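Local coordinates for uncharacterized protein (Helicobacter pylori, PDB 4O5J) that probably mediates attachment of the bacterium to host cells by binding sialylated glycans through its extracellular adhesion domain, at residues Phe243-Ala248 against Phe305-Ser310. Sequence-based numbering, arbitrary orientation.
Sequences FNNIKA and FNLFNS
Helices 241-268 and 281-309 form an antiparallel helical hairpin in the adhesion domain, and at its open end they meet through Asn245 and Leu307, where the second helix ends. The ND2 of Asn245 gives a hydrogen bond of 2.8 Å to the carbonyl O of Leu307. It comes in the carbonyl plane, on a lone pair. The bond is bent, with an N-H...O angle of 136°, and the oxygen lies 29° out of the amide plane. Asn245 points toward the other helix, and with CG anti to its carbonyl carbon (chi1 -81°) the amide meets the end of that helix. The bond thus supplies a side-chain partner to a carbonyl in the last turn of helix 281-309. The two side chains cross at a slant, with Leu307 CD2 4.0 Å from Asn245 CG. Leu307 CD1 touches the Ala248 CB at 4.2 Å. Ser310 CB packs 3.3 Å from Asn245 ND2, while its OG turns back to hydrogen-bond Asn306 O at 2.9 Å. Leu307 also touches Met249 and Ile252, further along helix 241-268. Ile246 and Phe308 both pack on helix 82-101. The contact thus closes the open end of an antiparallel helical hairpin within the helical bundle.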
loop_
_atom_site.group_PDB
_atom_site.type_symbol
_atom_site.label_atom_id
_atom_site.label_comp_id
_atom_site.label_asym_id
_atom_site.label_seq_id
_atom_site.Cartn_x
_atom_site.Cartn_y
_atom_site.Cartn_z
ATOM N N PHE A 243 4.892 -7.633 12.169
ATOM C CA PHE A 243 4.427 -6.452 12.855
ATOM C C PHE A 243 4.959 -5.164 12.207
ATOM O O PHE A 243 4.167 -4.260 11.852
ATOM C CB PHE A 243 4.784 -6.473 14.310
ATOM C CG PHE A 243 4.320 -5.209 15.062
ATOM C CD1 PHE A 243 2.999 -5.066 15.472
ATOM C CD2 PHE A 243 5.209 -4.142 15.287
ATOM C CE1 PHE A 243 2.589 -3.893 16.123
ATOM C CE2 PHE A 243 4.825 -3.019 15.919
ATOM C CZ PHE A 243 3.509 -2.884 16.353
ATOM N N ASN A 244 6.271 -5.049 12.060
ATOM C CA ASN A 244 6.858 -3.860 11.518
ATOM C C ASN A 244 6.339 -3.541 10.120
ATOM O O ASN A 244 6.018 -2.388 9.823
ATOM C CB ASN A 244 8.372 -3.979 11.493
ATOM C CG ASN A 244 8.955 -4.131 12.889
ATOM O OD1 ASN A 244 8.344 -3.674 13.873
ATOM N ND2 ASN A 244 10.077 -4.800 13.002
ATOM N N ASN A 245 6.296 -4.549 9.249
ATOM C CA ASN A 245 5.891 -4.312 7.887
ATOM C C ASN A 245 4.409 -3.816 7.839
ATOM O O ASN A 245 4.090 -2.891 7.114
ATOM C CB ASN A 245 6.045 -5.561 7.049
ATOM C CG ASN A 245 7.489 -5.764 6.596
ATOM O OD1 ASN A 245 8.411 -5.124 7.101
ATOM N ND2 ASN A 245 7.675 -6.663 5.628
ATOM N N ILE A 246 3.520 -4.460 8.577
ATOM C CA ILE A 246 2.131 -4.067 8.607
ATOM C C ILE A 246 2.030 -2.632 9.146
ATOM O O ILE A 246 1.333 -1.816 8.570
ATOM C CB ILE A 246 1.261 -5.005 9.480
ATOM C CG1 ILE A 246 1.150 -6.380 8.837
ATOM C CG2 ILE A 246 -0.129 -4.388 9.680
ATOM C CD1 ILE A 246 0.335 -7.419 9.669
ATOM N N LYS A 247 2.780 -2.303 10.185
ATOM C CA LYS A 247 2.768 -0.961 10.752
ATOM C C LYS A 247 3.208 0.067 9.729
ATOM O O LYS A 247 2.634 1.157 9.638
ATOM C CB LYS A 247 3.642 -0.897 12.021
ATOM C CG LYS A 247 3.540 0.455 12.719
ATOM C CD LYS A 247 4.269 0.397 14.073
ATOM C CE LYS A 247 4.159 1.675 14.878
ATOM N NZ LYS A 247 4.827 2.764 14.183
ATOM N N ALA A 248 4.205 -0.279 8.914
ATOM C CA ALA A 248 4.719 0.694 7.936
ATOM C C ALA A 248 3.714 0.962 6.811
ATOM O O ALA A 248 3.742 2.021 6.176
ATOM C CB ALA A 248 6.070 0.205 7.360
ATOM N N PHE A 305 2.349 -3.838 -1.472
ATOM C CA PHE A 305 2.527 -5.206 -1.902
ATOM C C PHE A 305 3.912 -5.721 -1.460
ATOM O O PHE A 305 4.026 -6.812 -0.863
ATOM C CB PHE A 305 2.313 -5.399 -3.401
ATOM C CG PHE A 305 2.703 -6.806 -3.834
ATOM C CD1 PHE A 305 1.905 -7.900 -3.497
ATOM C CD2 PHE A 305 3.900 -7.050 -4.457
ATOM C CE1 PHE A 305 2.260 -9.199 -3.842
ATOM C CE2 PHE A 305 4.265 -8.364 -4.829
ATOM C CZ PHE A 305 3.457 -9.445 -4.512
ATOM N N ASN A 306 4.949 -4.929 -1.704
ATOM C CA ASN A 306 6.314 -5.303 -1.313
ATOM C C ASN A 306 6.429 -5.533 0.165
ATOM O O ASN A 306 7.170 -6.439 0.603
ATOM C CB ASN A 306 7.335 -4.259 -1.806
ATOM C CG ASN A 306 7.529 -4.321 -3.329
ATOM O OD1 ASN A 306 7.109 -5.294 -3.973
ATOM N ND2 ASN A 306 8.194 -3.290 -3.918
ATOM N N LEU A 307 5.712 -4.728 0.976
ATOM C CA LEU A 307 5.772 -4.901 2.426
ATOM C C LEU A 307 5.121 -6.233 2.829
ATOM O O LEU A 307 5.573 -6.877 3.765
ATOM C CB LEU A 307 5.088 -3.722 3.166
ATOM C CG LEU A 307 5.977 -2.435 3.202
ATOM C CD1 LEU A 307 5.158 -1.175 3.533
ATOM C CD2 LEU A 307 7.120 -2.662 4.170
ATOM N N PHE A 308 4.076 -6.656 2.132
ATOM C CA PHE A 308 3.443 -7.936 2.417
ATOM C C PHE A 308 4.397 -9.065 1.963
ATOM O O PHE A 308 4.539 -10.067 2.635
ATOM C CB PHE A 308 2.167 -8.115 1.636
ATOM C CG PHE A 308 0.943 -7.564 2.334
ATOM C CD1 PHE A 308 0.447 -8.211 3.474
ATOM C CD2 PHE A 308 0.304 -6.429 1.869
ATOM C CE1 PHE A 308 -0.647 -7.729 4.159
ATOM C CE2 PHE A 308 -0.832 -5.967 2.524
ATOM C CZ PHE A 308 -1.308 -6.608 3.680
ATOM N N ASN A 309 5.061 -8.865 0.839
ATOM C CA ASN A 309 5.875 -9.931 0.214
ATOM C C ASN A 309 7.204 -10.088 0.980
ATOM O O ASN A 309 7.796 -11.077 0.897
ATOM C CB ASN A 309 6.072 -9.544 -1.229
ATOM C CG ASN A 309 6.596 -10.653 -2.040
ATOM O OD1 ASN A 309 5.826 -11.443 -2.569
ATOM N ND2 ASN A 309 7.933 -10.764 -2.111
ATOM N N SER A 310 7.595 -9.117 1.814
ATOM C CA SER A 310 8.813 -9.108 2.582
ATOM C C SER A 310 8.562 -9.764 3.938
ATOM O O SER A 310 9.473 -9.840 4.759
ATOM C CB SER A 310 9.229 -7.664 2.909
ATOM O OG SER A 310 9.687 -7.087 1.850
#